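PDB 5HD9: encapsidation protein from Bacillus phage phi29, which probably hydrolyses ATP, as the P-loop ATPase of the phage DNA packaging motor, to drive viral DNA into the capsid. Local coordinates for residues R50-E55 with N125-E130; N61-V66 with L75-R80; V109-F114 with R149-S154. All blocks are in the same frame, centred on the assembly; numbering follows the deposited sequence.

How the contacts relate
Contact 3 is the buried centre, where strands 109-115 and 149-153 pair by backbone hydrogen bonds, with mostly apolar side chains on both faces. Contacts 1 and 2 are only partly buried. Contact 1 continues from the end of the sheet: Phe114 of contact 3 packs against Arg51 and Glu130, whose salt bridge ties the loop after strand 45-50 to the start of helix 130-141. Contact 2, about 17 Å from contact 3 between centres, reaches the same sheet at one of its edge strands, 75-78, and has no hydrogen bond across it, just aromatic and aliphatic packing. Chemistry shifts from backbone pairing to a salt bridge from loop to helix start and apolar cover farther out.

Contact 1 (R50-E55 with N125-E130); sequences RRYKPE and NYIPNE
Arg51 has the most surface buried and reaches from just past strand 45-50 to the first turn of helix 130-141. Its chain is extended as far as a bend at chi3 (-69°), which turns the guanidinium side-on to Glu130. Arg51 NE donates to Glu130 OE2 at 2.8 Å in an almost straight bond (174°), and Arg51 NH2 donates to Glu130 OE1 at 2.6 Å, meeting its syn lone pair. The two planes are 42° apart, so the double grip is twisted. Glu130 OE2 also accepts from Ile127 N at 2.9 Å through its anti lone pair, bracing the type II turn that leads into the helix. Both charged groups are buried and have further partners: Phe117 O for Arg51 NH2 and Tyr163 OH for Glu130 OE1.

Tyr52 lies with one ring face under Arg51 CG. Tyr52 OH donates to Asn125 O at 2.8 Å from above the carbonyl plane, while a water donates to both this hydroxyl and Asn125 OD1. Ile127 runs alongside both in the opposite direction, its CD1 3.7 Å from Arg51 CG and its CG1 3.8 Å from Tyr52 CE1; the CG1-CD1 arm is long enough to touch both. The whole is a bidentate arginine-glutamate salt bridge joining the loop after strand 45-50 to the start of helix 130-141, at the end of the sheet where P-loop ATPases generally place their nucleotide site.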
loop_
_atom_site.group_PDB
_atom_site.type_symbol
_atom_site.label_atom_id
_atom_site.label_comp_id
_atom_site.label_asym_id
_atom_site.label_seq_id
_atom_site.Cartn_x
_atom_site.Cartn_y
_atom_site.Cartn_z
ATOM N N ARG A 50 -0.989 5.213 -6.071
ATOM C CA ARG A 50 0.192 6.024 -6.316
ATOM C C ARG A 50 -0.275 7.473 -6.342
ATOM O O ARG A 50 -1.445 7.738 -6.607
ATOM C CB ARG A 50 0.879 5.627 -7.624
ATOM C CG ARG A 50 1.352 4.174 -7.659
ATOM C CD ARG A 50 2.460 3.915 -6.646
ATOM N NE ARG A 50 3.664 4.682 -6.961
ATOM C CZ ARG A 50 4.686 4.227 -7.684
ATOM N NH1 ARG A 50 4.679 2.992 -8.175
ATOM N NH2 ARG A 50 5.725 5.014 -7.917
ATOM N N ARG A 51 0.622 8.406 -6.049
ATOM C CA ARG A 51 0.232 9.805 -5.911
ATOM C C ARG A 51 -0.233 10.404 -7.233
ATOM O O ARG A 51 -1.313 10.998 -7.308
ATOM C CB ARG A 51 1.392 10.625 -5.351
ATOM C CG ARG A 51 1.105 12.114 -5.255
ATOM C CD ARG A 51 2.178 12.833 -4.458
ATOM N NE ARG A 51 2.120 12.462 -3.046
ATOM C CZ ARG A 51 2.889 11.546 -2.462
ATOM N NH1 ARG A 51 3.819 10.891 -3.148
ATOM N NH2 ARG A 51 2.728 11.287 -1.173
ATOM N N TYR A 52 0.584 10.241 -8.270
ATOM C CA TYR A 52 0.316 10.858 -9.563
ATOM C C TYR A 52 0.180 9.824 -10.680
ATOM O O TYR A 52 0.711 8.718 -10.593
ATOM C CB TYR A 52 1.423 11.858 -9.904
ATOM C CG TYR A 52 1.488 13.036 -8.958
ATOM C CD1 TYR A 52 0.379 13.847 -8.753
ATOM C CD2 TYR A 52 2.662 13.350 -8.286
ATOM C CE1 TYR A 52 0.433 14.927 -7.892
ATOM C CE2 TYR A 52 2.724 14.428 -7.423
ATOM C CZ TYR A 52 1.607 15.214 -7.231
ATOM O OH TYR A 52 1.663 16.290 -6.373
ATOM N N LYS A 53 -0.534 10.210 -11.732
ATOM C CA LYS A 53 -0.819 9.330 -12.863
ATOM C C LYS A 53 0.410 8.711 -13.543
ATOM O O LYS A 53 0.383 7.532 -13.895
ATOM C CB LYS A 53 -1.633 10.093 -13.912
ATOM C CG LYS A 53 -3.030 10.451 -13.448
ATOM C CD LYS A 53 -3.836 11.093 -14.560
ATOM C CE LYS A 53 -5.309 10.754 -14.431
ATOM N NZ LYS A 53 -6.152 11.436 -15.457
ATOM N N PRO A 54 1.481 9.497 -13.762
ATOM C CA PRO A 54 2.633 8.894 -14.444
ATOM C C PRO A 54 3.255 7.727 -13.686
ATOM O O PRO A 54 3.919 6.886 -14.292
ATOM C CB PRO A 54 3.624 10.061 -14.549
ATOM C CG PRO A 54 3.198 11.008 -13.486
ATOM C CD PRO A 54 1.715 10.924 -13.492
ATOM N N GLU A 55 3.036 7.678 -12.377
ATOM C CA GLU A 55 3.564 6.596 -11.557
ATOM C C GLU A 55 2.850 5.281 -11.864
ATOM O O GLU A 55 3.302 4.209 -11.457
ATOM C CB GLU A 55 3.431 6.947 -10.075
ATOM C CG GLU A 55 4.071 8.277 -9.714
ATOM C CD GLU A 55 4.105 8.525 -8.222
ATOM O OE1 GLU A 55 4.814 7.782 -7.510
ATOM O OE2 GLU A 55 3.425 9.464 -7.763
ATOM N N ASN A 125 6.272 18.259 -3.246
ATOM C CA ASN A 125 5.183 18.376 -4.199
ATOM C C ASN A 125 4.112 17.348 -3.848
ATOM O O ASN A 125 3.791 16.456 -4.637
ATOM C CB ASN A 125 5.699 18.186 -5.629
ATOM C CG ASN A 125 4.595 18.255 -6.672
ATOM O OD1 ASN A 125 3.568 18.902 -6.468
ATOM N ND2 ASN A 125 4.802 17.576 -7.797
ATOM N N TYR A 126 3.590 17.460 -2.633
ATOM C CA TYR A 126 2.452 16.657 -2.215
ATOM C C TYR A 126 1.180 17.308 -2.734
ATOM O O TYR A 126 1.169 18.494 -3.065
ATOM C CB TYR A 126 2.392 16.528 -0.690
ATOM C CG TYR A 126 3.510 15.710 -0.086
ATOM C CD1 TYR A 126 3.405 14.329 0.015
ATOM C CD2 TYR A 126 4.662 16.317 0.393
ATOM C CE1 TYR A 126 4.419 13.575 0.572
ATOM C CE2 TYR A 126 5.683 15.573 0.948
ATOM C CZ TYR A 126 5.555 14.201 1.037
ATOM O OH TYR A 126 6.567 13.448 1.589
ATOM N N ILE A 127 0.110 16.530 -2.804
ATOM C CA ILE A 127 -1.192 17.061 -3.179
ATOM C C ILE A 127 -1.705 17.935 -2.030
ATOM O O ILE A 127 -1.472 17.623 -0.865
ATOM C CB ILE A 127 -2.183 15.917 -3.500
ATOM C CG1 ILE A 127 -1.713 15.154 -4.742
ATOM C CG2 ILE A 127 -3.589 16.449 -3.728
ATOM C CD1 ILE A 127 -2.246 13.742 -4.841
ATOM N N PRO A 128 -2.367 19.061 -2.349
ATOM C CA PRO A 128 -2.943 19.854 -1.254
ATOM C C PRO A 128 -3.973 19.067 -0.446
ATOM O O PRO A 128 -4.870 18.459 -1.029
ATOM C CB PRO A 128 -3.599 21.045 -1.970
ATOM C CG PRO A 128 -3.506 20.763 -3.444
ATOM C CD PRO A 128 -2.410 19.773 -3.637
ATOM N N ASN A 129 -3.838 19.084 0.878
ATOM C CA ASN A 129 -4.700 18.298 1.756
ATOM C C ASN A 129 -4.716 16.837 1.322
ATOM O O ASN A 129 -5.766 16.194 1.289
ATOM C CB ASN A 129 -6.120 18.864 1.765
ATOM C CG ASN A 129 -6.167 20.311 2.215
ATOM O OD1 ASN A 129 -5.737 21.210 1.494
ATOM N ND2 ASN A 129 -6.696 20.541 3.411
ATOM N N GLU A 130 -3.538 16.328 0.982
ATOM C CA GLU A 130 -3.393 14.956 0.512
ATOM C C GLU A 130 -3.797 13.943 1.575
ATOM O O GLU A 130 -4.400 12.920 1.262
ATOM C CB GLU A 130 -1.951 14.696 0.080
ATOM C CG GLU A 130 -1.704 13.299 -0.444
ATOM C CD GLU A 130 -0.256 13.073 -0.812
ATOM O OE1 GLU A 130 0.322 12.055 -0.371
ATOM O OE2 GLU A 130 0.307 13.914 -1.545
HETATM O O HOH W 1 1.422 18.455 -7.685
#

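Contact 2 (N61-V66 with L75-R80); sequences NYFNDV and LVVKGR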
loop_
_atom_site.group_PDB
_atom_site.type_symbol
_atom_site.label_atom_id
_atom_site.label_comp_id
_atom_site.label_asym_id
_atom_site.label_seq_id
_atom_site.Cartn_x
_atom_site.Cartn_y
_atom_site.Cartn_z
ATOM N N ASN A 61 2.128 -3.829 -16.236
ATOM C CA ASN A 61 3.157 -4.785 -15.827
ATOM C C ASN A 61 3.054 -5.180 -14.352
ATOM O O ASN A 61 3.936 -5.859 -13.831
ATOM C CB ASN A 61 4.554 -4.209 -16.088
ATOM C CG ASN A 61 4.885 -4.100 -17.567
ATOM O OD1 ASN A 61 4.186 -4.648 -18.421
ATOM N ND2 ASN A 61 5.971 -3.400 -17.873
ATOM N N TYR A 62 1.980 -4.756 -13.689
ATOM C CA TYR A 62 1.839 -4.905 -12.237
ATOM C C TYR A 62 2.076 -6.330 -11.726
ATOM O O TYR A 62 2.732 -6.522 -10.704
ATOM C CB TYR A 62 0.445 -4.435 -11.805
ATOM C CG TYR A 62 0.163 -4.567 -10.322
ATOM C CD1 TYR A 62 0.514 -3.556 -9.435
ATOM C CD2 TYR A 62 -0.465 -5.695 -9.811
ATOM C CE1 TYR A 62 0.253 -3.671 -8.078
ATOM C CE2 TYR A 62 -0.731 -5.818 -8.458
ATOM C CZ TYR A 62 -0.370 -4.804 -7.597
ATOM O OH TYR A 62 -0.639 -4.931 -6.251
ATOM N N PHE A 63 1.558 -7.324 -12.437
ATOM C CA PHE A 63 1.620 -8.706 -11.964
ATOM C C PHE A 63 2.906 -9.440 -12.345
ATOM O O PHE A 63 3.111 -10.578 -11.926
ATOM C CB PHE A 63 0.421 -9.495 -12.497
ATOM C CG PHE A 63 -0.871 -9.167 -11.811
ATOM C CD1 PHE A 63 -1.020 -9.378 -10.448
ATOM C CD2 PHE A 63 -1.946 -8.666 -12.526
ATOM C CE1 PHE A 63 -2.211 -9.083 -9.813
ATOM C CE2 PHE A 63 -3.137 -8.372 -11.896
ATOM C CZ PHE A 63 -3.270 -8.580 -10.537
ATOM N N ASN A 64 3.773 -8.798 -13.125
ATOM C CA ASN A 64 4.994 -9.452 -13.602
ATOM C C ASN A 64 5.906 -9.915 -12.463
ATOM O O ASN A 64 6.517 -10.980 -12.549
ATOM C CB ASN A 64 5.776 -8.521 -14.534
ATOM C CG ASN A 64 5.130 -8.378 -15.900
ATOM O OD1 ASN A 64 4.204 -9.111 -16.243
ATOM N ND2 ASN A 64 5.629 -7.437 -16.693
ATOM N N ASP A 65 6.003 -9.111 -11.407
ATOM C CA ASP A 65 6.815 -9.466 -10.245
ATOM C C ASP A 65 6.395 -10.804 -9.645
ATOM O O ASP A 65 7.236 -11.617 -9.263
ATOM C CB ASP A 65 6.713 -8.384 -9.164
ATOM C CG ASP A 65 7.563 -7.167 -9.462
ATOM O OD1 ASP A 65 8.586 -7.302 -10.164
ATOM O OD2 ASP A 65 7.208 -6.072 -8.977
ATOM N N VAL A 66 5.088 -11.027 -9.589
ATOM C CA VAL A 66 4.518 -12.087 -8.770
ATOM C C VAL A 66 3.840 -13.184 -9.589
ATOM O O VAL A 66 3.214 -14.084 -9.032
ATOM C CB VAL A 66 3.494 -11.493 -7.782
ATOM C CG1 VAL A 66 4.171 -10.461 -6.894
ATOM C CG2 VAL A 66 2.330 -10.855 -8.537
ATOM N N LEU A 75 -3.817 -13.743 -13.928
ATOM C CA LEU A 75 -3.669 -12.390 -13.408
ATOM C C LEU A 75 -3.658 -11.391 -14.557
ATOM O O LEU A 75 -2.762 -11.415 -15.400
ATOM C CB LEU A 75 -2.384 -12.276 -12.585
ATOM C CG LEU A 75 -2.179 -13.382 -11.546
ATOM C CD1 LEU A 75 -0.818 -13.248 -10.884
ATOM C CD2 LEU A 75 -3.291 -13.368 -10.504
ATOM N N VAL A 76 -4.658 -10.514 -14.581
ATOM C CA VAL A 76 -4.883 -9.631 -15.721
ATOM C C VAL A 76 -5.039 -8.178 -15.294
ATOM O O VAL A 76 -5.700 -7.874 -14.300
ATOM C CB VAL A 76 -6.143 -10.061 -16.515
ATOM C CG1 VAL A 76 -6.499 -9.037 -17.591
ATOM C CG2 VAL A 76 -5.934 -11.431 -17.140
ATOM N N VAL A 77 -4.426 -7.287 -16.066
ATOM C CA VAL A 77 -4.640 -5.855 -15.912
ATOM C C VAL A 77 -5.342 -5.329 -17.157
ATOM O O VAL A 77 -4.907 -5.590 -18.277
ATOM C CB VAL A 77 -3.319 -5.087 -15.703
ATOM C CG1 VAL A 77 -3.596 -3.612 -15.454
ATOM C CG2 VAL A 77 -2.529 -5.678 -14.542
ATOM N N LYS A 78 -6.444 -4.615 -16.949
ATOM C CA LYS A 78 -7.122 -3.897 -18.024
ATOM C C LYS A 78 -7.308 -2.456 -17.579
ATOM O O LYS A 78 -8.040 -2.189 -16.627
ATOM C CB LYS A 78 -8.482 -4.513 -18.360
ATOM C CG LYS A 78 -8.506 -6.017 -18.545
ATOM C CD LYS A 78 -9.899 -6.437 -18.984
ATOM C CE LYS A 78 -10.155 -7.915 -18.788
ATOM N NZ LYS A 78 -11.600 -8.229 -18.975
ATOM N N GLY A 79 -6.650 -1.530 -18.264
ATOM C CA GLY A 79 -6.630 -0.152 -17.818
ATOM C C GLY A 79 -5.990 -0.085 -16.445
ATOM O O GLY A 79 -4.870 -0.555 -16.257
ATOM N N ARG A 80 -6.717 0.481 -15.484
ATOM C CA ARG A 80 -6.235 0.599 -14.110
ATOM C C ARG A 80 -6.980 -0.350 -13.164
ATOM O O ARG A 80 -7.139 -0.055 -11.982
ATOM C CB ARG A 80 -6.376 2.048 -13.625
ATOM C CG ARG A 80 -5.321 2.993 -14.183
ATOM C CD ARG A 80 -5.319 4.337 -13.464
ATOM N NE ARG A 80 -6.481 5.158 -13.803
ATOM C CZ ARG A 80 -7.598 5.243 -13.082
ATOM N NH1 ARG A 80 -7.742 4.559 -11.952
ATOM N NH2 ARG A 80 -8.582 6.028 -13.499
#
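The Phe63 ring is sandwiched: Tyr62 CD2 sits above the centre of one face, and Leu75 CB covers the opposite one. The latter is a CH-pi contact, with Leu75 CB 3.7 Å from the centroid of the Phe63 ring and only 18° off its normal. At the ring edge, Phe63 CE2 comes to 3.5 Å from the backbone oxygen Val76 O. Val77 CG2 approaches obliquely, 3.7 Å from Phe63 CD2.

Phe63 CB points toward the strand, and with CG anti to the carbonyl carbon (chi1 -74°) the ring is laid against Leu75 and Val77. Leu75 crosses it at about a right angle, its CD1 3.9 Å from Phe63 CD1. Val77 turns CG2 inward, so the same methyl also meets Tyr62 CB at 4.2 Å. Leu75 and Val77 share the ring because every second residue of a strand faces the same side; Val76 between them points away and meets the ring edge with its backbone. An apolar, flat phenyl suits such a place, packing between segment 61-66 and the strand without needing a polar partner.

Strand 75-78 is an edge strand of the sheet and pairs with strand 81-84 across a turn in which Gly79 takes a positive phi. Phe82 on that strand stacks with Tyr62 and also meets Phe63, while Ile36 of helix 26-42 touches Phe63, so segment 61-66 is wedged between that helix and the sheet edge.

Contact 3 (V109-F114 with R149-S154); sequences VSTIVF and RCICLS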
loop_
_atom_site.group_PDB
_atom_site.type_symbol
_atom_site.label_atom_id
_atom_site.label_comp_id
_atom_site.label_asym_id
_atom_site.label_seq_id
_atom_site.Cartn_x
_atom_site.Cartn_y
_atom_site.Cartn_z
ATOM N N VAL A 109 -13.195 -4.153 -0.432
ATOM C CA VAL A 109 -11.786 -3.818 -0.259
ATOM C C VAL A 109 -11.390 -3.964 1.208
ATOM O O VAL A 109 -12.099 -3.494 2.094
ATOM C CB VAL A 109 -11.486 -2.379 -0.739
ATOM C CG1 VAL A 109 -10.032 -2.002 -0.465
ATOM C CG2 VAL A 109 -11.803 -2.239 -2.223
ATOM N N SER A 110 -10.260 -4.622 1.461
ATOM C CA SER A 110 -9.749 -4.758 2.825
ATOM C C SER A 110 -8.282 -4.344 2.939
ATOM O O SER A 110 -7.772 -4.173 4.043
ATOM C CB SER A 110 -9.920 -6.197 3.320
ATOM O OG SER A 110 -8.925 -7.047 2.778
ATOM N N THR A 111 -7.603 -4.186 1.806
ATOM C CA THR A 111 -6.214 -3.738 1.815
ATOM C C THR A 111 -5.979 -2.618 0.809
ATOM O O THR A 111 -6.408 -2.702 -0.345
ATOM C CB THR A 111 -5.239 -4.897 1.511
ATOM O OG1 THR A 111 -5.394 -5.928 2.495
ATOM C CG2 THR A 111 -3.797 -4.408 1.541
ATOM N N ILE A 112 -5.298 -1.571 1.270
ATOM C CA ILE A 112 -4.820 -0.498 0.407
ATOM C C ILE A 112 -3.301 -0.433 0.498
ATOM O O ILE A 112 -2.745 -0.368 1.595
ATOM C CB ILE A 112 -5.404 0.878 0.799
ATOM C CG1 ILE A 112 -6.931 0.861 0.705
ATOM C CG2 ILE A 112 -4.824 1.982 -0.094
ATOM C CD1 ILE A 112 -7.604 2.029 1.414
ATOM N N VAL A 113 -2.638 -0.448 -0.654
ATOM C CA VAL A 113 -1.189 -0.310 -0.701
ATOM C C VAL A 113 -0.814 0.975 -1.432
ATOM O O VAL A 113 -1.086 1.140 -2.619
ATOM C CB VAL A 113 -0.527 -1.516 -1.382
ATOM C CG1 VAL A 113 0.987 -1.344 -1.427
ATOM C CG2 VAL A 113 -0.889 -2.792 -0.638
ATOM N N PHE A 114 -0.189 1.882 -0.689
ATOM C CA PHE A 114 0.226 3.178 -1.201
ATOM C C PHE A 114 1.742 3.182 -1.313
ATOM O O PHE A 114 2.441 3.462 -0.344
ATOM C CB PHE A 114 -0.274 4.292 -0.275
ATOM C CG PHE A 114 -0.038 5.692 -0.789
ATOM C CD1 PHE A 114 0.671 5.932 -1.959
ATOM C CD2 PHE A 114 -0.533 6.774 -0.085
ATOM C CE1 PHE A 114 0.880 7.226 -2.411
ATOM C CE2 PHE A 114 -0.327 8.070 -0.532
ATOM C CZ PHE A 114 0.380 8.294 -1.696
ATOM N N ARG A 149 -6.666 -2.677 6.337
ATOM C CA ARG A 149 -5.431 -1.955 6.578
ATOM C C ARG A 149 -4.940 -1.228 5.341
ATOM O O ARG A 149 -5.060 -1.719 4.216
ATOM C CB ARG A 149 -4.346 -2.907 7.083
ATOM C CG ARG A 149 -3.777 -3.828 6.024
ATOM C CD ARG A 149 -3.317 -5.140 6.634
ATOM N NE ARG A 149 -4.441 -6.057 6.830
ATOM C CZ ARG A 149 -4.796 -6.613 7.989
ATOM N NH1 ARG A 149 -4.121 -6.375 9.114
ATOM N NH2 ARG A 149 -5.842 -7.426 8.018
ATOM N N CYS A 150 -4.409 -0.037 5.578
ATOM C CA CYS A 150 -3.707 0.722 4.564
ATOM C C CYS A 150 -2.227 0.612 4.879
ATOM O O CYS A 150 -1.814 0.840 6.019
ATOM C CB CYS A 150 -4.167 2.179 4.548
ATOM S SG CYS A 150 -3.330 3.198 3.314
ATOM N N ILE A 151 -1.439 0.236 3.879
ATOM C CA ILE A 151 -0.002 0.071 4.053
ATOM C C ILE A 151 0.738 0.981 3.081
ATOM O O ILE A 151 0.636 0.825 1.864
ATOM C CB ILE A 151 0.425 -1.395 3.849
ATOM C CG1 ILE A 151 -0.318 -2.300 4.837
ATOM C CG2 ILE A 151 1.925 -1.547 4.052
ATOM C CD1 ILE A 151 -0.545 -3.694 4.339
ATOM N N CYS A 152 1.471 1.940 3.637
ATOM C CA CYS A 152 2.221 2.903 2.844
ATOM C C CYS A 152 3.699 2.534 2.840
ATOM O O CYS A 152 4.279 2.284 3.895
ATOM C CB CYS A 152 2.018 4.316 3.393
ATOM S SG CYS A 152 0.274 4.796 3.507
ATOM N N LEU A 153 4.296 2.498 1.650
ATOM C CA LEU A 153 5.686 2.085 1.486
ATOM C C LEU A 153 6.551 3.207 0.921
ATOM O O LEU A 153 6.099 3.997 0.091
ATOM C CB LEU A 153 5.780 0.874 0.556
ATOM C CG LEU A 153 4.798 -0.280 0.758
ATOM C CD1 LEU A 153 4.900 -1.235 -0.418
ATOM C CD2 LEU A 153 5.072 -1.007 2.064
ATOM N N SER A 154 7.805 3.257 1.359
ATOM C CA SER A 154 8.769 4.200 0.803
ATOM C C SER A 154 10.197 3.720 1.003
ATOM O O SER A 154 10.521 3.115 2.026
ATOM C CB SER A 154 8.600 5.583 1.435
ATOM O OG SER A 154 9.588 6.478 0.956
HETATM O O HOH W 2 -6.242 -6.741 4.895
#
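Strands 109-115 and 149-153 are the two parallel strands of a beta-alpha-beta unit whose connection includes helix 130-141. Their segments run 15° apart and are joined by five backbone hydrogen bonds. Arg149 N donates to Ser110 O and Ile112 N to Arg149 O, both at 3.0 Å. Then Ile151 N meets Ile112 O at 2.7 Å, the shortest and straightest of the set (170°), nearly along the C=O axis. Phe114 N to Ile151 O and Leu153 N to Phe114 O follow at 2.9 Å each, their donors somewhat above the carbonyl planes.

Thr111, Val113, Arg149 and Ile151 face helix 26-42, whose Met31 and Tyr34 touch them. On the other face, Cys150 SG lies 3.9 Å from Ile112 CG2, under Met138 of helix 130-141. Cys152 SG sits 3.9 Å from Phe114 CB and oblique to the Phe114 ring. Beta-branched Ile112, Val113 and Ile151 and small Cys150 suit strands packed against helices; Cys152 instead meets Phe18 and Phe117. At the start of the pair, a water takes the N-H of Arg149 NE at 2.7 Å, donates to Ser110 O and bonds Thr111 OG1, bridging the two polar side chains.

Beyond lies strand 16-19, which leads to the probable Walker A loop. A strand inserted between it and strand 109-115, probably the Walker B strand, is the hallmark of the ASCE ATPase fold.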